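Local coordinates for protein N-acetylglucosaminidase (Paenibacillus barengoltzii, PDB 6INX) that probably hydrolyses N-acetylglucosaminyl linkages in carbohydrate substrates, as a glycoside hydrolase of family 18 with a TIM-barrel fold, at residues A102-D107 against D148-W153; S93-V98 against E139-Q144. One frame throughout, in Å; residues are numbered along the deposited sequence.

Interaction 1: A102-D107 against D148-W153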
loop_
_atom_site.group_PDB
_atom_site.type_symbol
_atom_site.label_atom_id
_atom_site.label_comp_id
_atom_site.label_asym_id
_atom_site.label_seq_id
_atom_site.Cartn_x
_atom_site.Cartn_y
_atom_site.Cartn_z
ATOM N N ALA A 102 32.390 15.849 19.118
ATOM C CA ALA A 102 31.677 15.586 20.359
ATOM C C ALA A 102 30.351 14.900 20.059
ATOM O O ALA A 102 29.284 15.373 20.462
ATOM C CB ALA A 102 31.457 16.884 21.138
ATOM N N LEU A 103 30.420 13.798 19.331
ATOM C CA LEU A 103 29.248 13.013 18.979
ATOM C C LEU A 103 29.135 11.831 19.929
ATOM O O LEU A 103 30.144 11.231 20.315
ATOM C CB LEU A 103 29.371 12.500 17.544
ATOM C CG LEU A 103 29.281 13.578 16.468
ATOM C CD1 LEU A 103 29.817 13.082 15.129
ATOM C CD2 LEU A 103 27.840 14.040 16.321
ATOM N N ASP A 104 27.902 11.510 20.317
ATOM C CA ASP A 104 27.651 10.404 21.229
ATOM C C ASP A 104 27.322 9.109 20.514
ATOM O O ASP A 104 27.212 8.070 21.167
ATOM C CB ASP A 104 26.525 10.771 22.196
ATOM C CG ASP A 104 26.876 11.970 23.047
ATOM O OD1 ASP A 104 27.969 11.943 23.657
ATOM O OD2 ASP A 104 26.105 12.953 23.084
ATOM N N GLY A 105 27.171 9.140 19.201
ATOM C CA GLY A 105 26.892 7.920 18.473
ATOM C C GLY A 105 26.397 8.235 17.074
ATOM O O GLY A 105 26.490 9.370 16.602
ATOM N N VAL A 106 25.843 7.206 16.446
ATOM C CA VAL A 106 25.431 7.258 15.051
ATOM C C VAL A 106 24.002 6.760 14.931
ATOM O O VAL A 106 23.628 5.750 15.541
ATOM C CB VAL A 106 26.374 6.416 14.163
ATOM C CG1 VAL A 106 25.833 6.284 12.735
ATOM C CG2 VAL A 106 27.760 7.027 14.158
ATOM N N ASP A 107 23.209 7.468 14.146
ATOM C CA ASP A 107 21.871 7.041 13.759
ATOM C C ASP A 107 21.939 6.696 12.274
ATOM O O ASP A 107 22.145 7.584 11.442
ATOM C CB ASP A 107 20.872 8.173 14.004
ATOM C CG ASP A 107 19.512 7.890 13.389
ATOM O OD1 ASP A 107 18.921 6.845 13.730
ATOM O OD2 ASP A 107 19.052 8.712 12.569
ATOM N N ASP A 148 37.107 4.690 26.031
ATOM C CA ASP A 148 36.777 6.025 26.502
ATOM C C ASP A 148 35.991 6.024 27.803
ATOM O O ASP A 148 35.635 7.097 28.293
ATOM C CB ASP A 148 35.997 6.799 25.429
ATOM C CG ASP A 148 36.852 7.142 24.223
ATOM O OD1 ASP A 148 36.279 7.390 23.139
ATOM O OD2 ASP A 148 38.099 7.162 24.365
ATOM N N GLY A 149 35.711 4.855 28.365
ATOM C CA GLY A 149 35.013 4.780 29.635
ATOM C C GLY A 149 33.572 5.233 29.580
ATOM O O GLY A 149 33.072 5.817 30.551
ATOM N N ARG A 150 32.880 4.982 28.471
ATOM C CA ARG A 150 31.535 5.518 28.306
ATOM C C ARG A 150 30.762 4.656 27.316
ATOM O O ARG A 150 31.297 3.724 26.712
ATOM C CB ARG A 150 31.586 6.949 27.788
ATOM C CG ARG A 150 32.324 7.062 26.462
ATOM C CD ARG A 150 32.078 8.402 25.832
ATOM N NE ARG A 150 30.704 8.483 25.356
ATOM C CZ ARG A 150 30.161 9.573 24.828
ATOM N NH1 ARG A 150 30.875 10.686 24.708
ATOM N NH2 ARG A 150 28.901 9.545 24.419
ATOM N N HIS A 151 29.486 4.995 27.152
ATOM C CA HIS A 151 28.615 4.354 26.177
ATOM C C HIS A 151 28.584 5.198 24.914
ATOM O O HIS A 151 28.531 6.429 24.979
ATOM C CB HIS A 151 27.193 4.271 26.735
ATOM C CG HIS A 151 26.225 3.545 25.850
ATOM N ND1 HIS A 151 26.377 2.218 25.505
ATOM C CD2 HIS A 151 25.070 3.954 25.269
ATOM C CE1 HIS A 151 25.365 1.846 24.736
ATOM N NE2 HIS A 151 24.558 2.880 24.584
ATOM N N TYR A 152 28.627 4.534 23.764
ATOM C CA TYR A 152 28.340 5.175 22.489
ATOM C C TYR A 152 27.064 4.552 21.941
ATOM O O TYR A 152 26.811 3.363 22.155
ATOM C CB TYR A 152 29.493 4.990 21.504
ATOM C CG TYR A 152 30.667 5.900 21.801
ATOM C CD1 TYR A 152 30.562 7.274 21.644
ATOM C CD2 TYR A 152 31.884 5.379 22.223
ATOM C CE1 TYR A 152 31.631 8.111 21.924
ATOM C CE2 TYR A 152 32.957 6.205 22.508
ATOM C CZ TYR A 152 32.825 7.569 22.349
ATOM O OH TYR A 152 33.894 8.391 22.626
ATOM N N TRP A 153 26.248 5.368 21.278
ATOM C CA TRP A 153 24.904 4.998 20.851
ATOM C C TRP A 153 24.880 4.554 19.392
ATOM O O TRP A 153 25.632 5.061 18.556
ATOM C CB TRP A 153 23.949 6.185 21.004
ATOM C CG TRP A 153 23.724 6.623 22.423
ATOM C CD1 TRP A 153 24.660 7.116 23.290
ATOM C CD2 TRP A 153 22.482 6.626 23.130
ATOM N NE1 TRP A 153 24.076 7.421 24.493
ATOM C CE2 TRP A 153 22.739 7.124 24.423
ATOM C CE3 TRP A 153 21.178 6.256 22.797
ATOM C CZ2 TRP A 153 21.741 7.259 25.384
ATOM C CZ3 TRP A 153 20.188 6.382 23.752
ATOM C CH2 TRP A 153 20.474 6.886 25.029
HETATM O O HOH W 1 30.721 13.332 23.044
#
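Arg150 reaches Asp104 through two turns in its chain: CG sits between the backbone N and the carbonyl carbon (chi1 58°), and a bend at chi3 (-71°) turns NE. The contact joins adjacent parallel strands of the TIM barrel at the start of 105-109. Asp104 and Asp107 are the first two aspartates of the DxxDxDxE motif of family 18. Arg150 NH2 makes a salt bridge to Asp104 OD1 at 2.7 Å, nearly straight at 166°. NH2 meets OD1 on its anti side, tilted out of the carboxylate plane, and OD1 lies close to the guanidinium plane. The other oxygen, OD2, is bonded to Ile65 N on strand 64-70. The guanidinium is also braced from its own segment, since NE and NH2 both grip His151 O. The strands are joined by Trp153 N to Asp104 O at 2.9 Å and Val106 N to Trp153 O at 3.0 Å. Gly105 is the residue between these bonds. Its CA lies 3.1 Å from Trp153 O, and a side chain there would strike that oxygen. The Tyr152 ring turns its edge to the carbonyls of Leu103 and Asp104. Its CE1 also sits over the centre of the Arg150 guanidinium, 3.5 Å above the plane.

Interaction 2: S93-V98 against E139-Q144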
loop_
_atom_site.group_PDB
_atom_site.type_symbol
_atom_site.label_atom_id
_atom_site.label_comp_id
_atom_site.label_asym_id
_atom_site.label_seq_id
_atom_site.Cartn_x
_atom_site.Cartn_y
_atom_site.Cartn_z
ATOM N N SER A 93 34.572 4.101 10.419
ATOM C CA SER A 93 34.263 5.506 10.187
ATOM C C SER A 93 33.282 6.042 11.220
ATOM O O SER A 93 33.272 7.248 11.498
ATOM C CB SER A 93 33.746 5.696 8.758
ATOM O OG SER A 93 32.482 5.074 8.578
ATOM N N ALA A 94 32.456 5.170 11.801
ATOM C CA ALA A 94 31.611 5.597 12.910
ATOM C C ALA A 94 32.464 5.925 14.122
ATOM O O ALA A 94 32.224 6.927 14.811
ATOM C CB ALA A 94 30.606 4.495 13.251
ATOM N N VAL A 95 33.477 5.093 14.378
ATOM C CA VAL A 95 34.405 5.361 15.469
ATOM C C VAL A 95 35.164 6.655 15.216
ATOM O O VAL A 95 35.400 7.443 16.138
ATOM C CB VAL A 95 35.349 4.160 15.666
ATOM C CG1 VAL A 95 36.527 4.548 16.571
ATOM C CG2 VAL A 95 34.590 2.980 16.271
ATOM N N ARG A 96 35.566 6.892 13.960
ATOM C CA ARG A 96 36.219 8.149 13.613
ATOM C C ARG A 96 35.331 9.343 13.942
ATOM O O ARG A 96 35.792 10.327 14.531
ATOM C CB ARG A 96 36.609 8.147 12.133
ATOM C CG ARG A 96 37.362 9.392 11.720
ATOM C CD ARG A 96 37.743 9.374 10.252
ATOM N NE ARG A 96 38.675 10.456 9.942
ATOM C CZ ARG A 96 39.294 10.602 8.775
ATOM N NH1 ARG A 96 39.080 9.736 7.793
ATOM N NH2 ARG A 96 40.127 11.617 8.590
ATOM N N ALA A 97 34.042 9.254 13.614
ATOM C CA ALA A 97 33.133 10.365 13.871
ATOM C C ALA A 97 33.064 10.698 15.357
ATOM O O ALA A 97 33.154 11.870 15.747
ATOM C CB ALA A 97 31.749 10.032 13.312
ATOM N N VAL A 98 32.930 9.676 16.206
ATOM C CA VAL A 98 32.763 9.932 17.641
ATOM C C VAL A 98 34.058 10.286 18.352
ATOM O O VAL A 98 34.015 10.719 19.514
ATOM C CB VAL A 98 32.023 8.807 18.391
ATOM C CG1 VAL A 98 30.716 8.471 17.701
ATOM C CG2 VAL A 98 32.905 7.563 18.548
ATOM N N GLU A 139 29.742 -3.384 17.431
ATOM C CA GLU A 139 30.969 -3.928 18.008
ATOM C C GLU A 139 32.070 -2.880 18.069
ATOM O O GLU A 139 32.755 -2.746 19.092
ATOM C CB GLU A 139 31.413 -5.154 17.211
ATOM C CG GLU A 139 30.569 -6.379 17.522
ATOM C CD GLU A 139 30.718 -7.488 16.497
ATOM O OE1 GLU A 139 31.331 -7.255 15.436
ATOM O OE2 GLU A 139 30.208 -8.599 16.749
ATOM N N ALA A 140 32.247 -2.111 16.988
ATOM C CA ALA A 140 33.316 -1.116 16.948
ATOM C C ALA A 140 33.035 0.036 17.898
ATOM O O ALA A 140 33.943 0.515 18.591
ATOM C CB ALA A 140 33.487 -0.586 15.520
ATOM N N LEU A 141 31.781 0.493 17.946
ATOM C CA LEU A 141 31.429 1.584 18.847
ATOM C C LEU A 141 31.564 1.159 20.304
ATOM O O LEU A 141 31.992 1.956 21.143
ATOM C CB LEU A 141 30.014 2.080 18.537
ATOM C CG LEU A 141 29.939 2.916 17.256
ATOM C CD1 LEU A 141 28.493 3.085 16.820
ATOM C CD2 LEU A 141 30.615 4.259 17.461
ATOM N N ASP A 142 31.226 -0.096 20.618
ATOM C CA ASP A 142 31.401 -0.588 21.982
ATOM C C ASP A 142 32.877 -0.665 22.354
ATOM O O ASP A 142 33.258 -0.316 23.477
ATOM C CB ASP A 142 30.737 -1.949 22.140
ATOM C CG ASP A 142 29.233 -1.846 22.344
ATOM O OD1 ASP A 142 28.696 -0.713 22.426
ATOM O OD2 ASP A 142 28.594 -2.911 22.430
ATOM N N ARG A 143 33.727 -1.100 21.426
ATOM C CA ARG A 143 35.159 -1.104 21.704
ATOM C C ARG A 143 35.672 0.303 21.981
ATOM O O ARG A 143 36.506 0.509 22.874
ATOM C CB ARG A 143 35.917 -1.752 20.548
ATOM C CG ARG A 143 35.829 -3.268 20.555
ATOM C CD ARG A 143 36.680 -3.876 21.660
ATOM N NE ARG A 143 38.083 -3.522 21.490
ATOM C CZ ARG A 143 38.779 -2.754 22.323
ATOM N NH1 ARG A 143 38.209 -2.246 23.422
ATOM N NH2 ARG A 143 40.050 -2.496 22.053
ATOM N N GLN A 144 35.195 1.293 21.228
ATOM C CA GLN A 144 35.623 2.661 21.498
ATOM C C GLN A 144 35.062 3.162 22.822
ATOM O O GLN A 144 35.743 3.884 23.557
ATOM C CB GLN A 144 35.243 3.584 20.341
ATOM C CG GLN A 144 35.842 4.985 20.433
ATOM C CD GLN A 144 37.356 4.970 20.446
ATOM O OE1 GLN A 144 37.991 4.201 19.720
ATOM N NE2 GLN A 144 37.947 5.823 21.275
#
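Val95 meets the one flat group of this contact, the Gln144 carboxamide, from its oxygen side. The methyl CG1 lies off the carboxamide plane and to one side of its centre, 3.5 Å from Gln144 OE1. OE1 bonds Arg147 and NE2 bonds Asp148 OD1, so both polar ends are held from within helix 126-148. This is the packing of two neighbouring helices in the outer layer of the TIM barrel. The axes of segments 93-98 and 139-144 come within 9.1 Å and cross at -36°, running in broadly the same direction. No hydrogen bond joins the two segments. Val95 stands at the middle of the contact with its methyls divided. CG1, anti to the backbone N (chi1 167°), packs on Gln144, where CG is 3.9 Å away. CG2 turns to the backbone and side chain of Ala140, 3.8 Å from Ala140 CB. An alanine at Val95 would probably open a gap between the helices, leaving Ala140 CB and the Gln144 chain without the methyls that pack on them. Deeper in, toward Tyr152 and the barrel strands, Leu141 extends a single methyl between Ala94 and Val98. Leu141 CD2 is 4.2 Å from Ala94 CB and equally far from Val98 CG2.

How the interactions relate
From the N terminus, helix 84-100 supplies 93-98, and a short turn leads to 102-107 at the start of strand 105-109. Helix 126-148 then supplies 139-144, and 148-153 leads into strand 153-159. The segments alternate, so the two contacts cross along the chain. Interaction 2 closes a loop that contains strand 105-109. Interaction 1 closes one that contains helix 126-148, the beta-alpha-beta crossover between parallel neighbours. Together they tie two outer helices to two barrel strands. Their centres are 8 Å apart, and they touch directly: Tyr152 CE1 packs on Val98 CB at 3.6 Å, and Leu103 CD1 meets Ala97 O at the same distance.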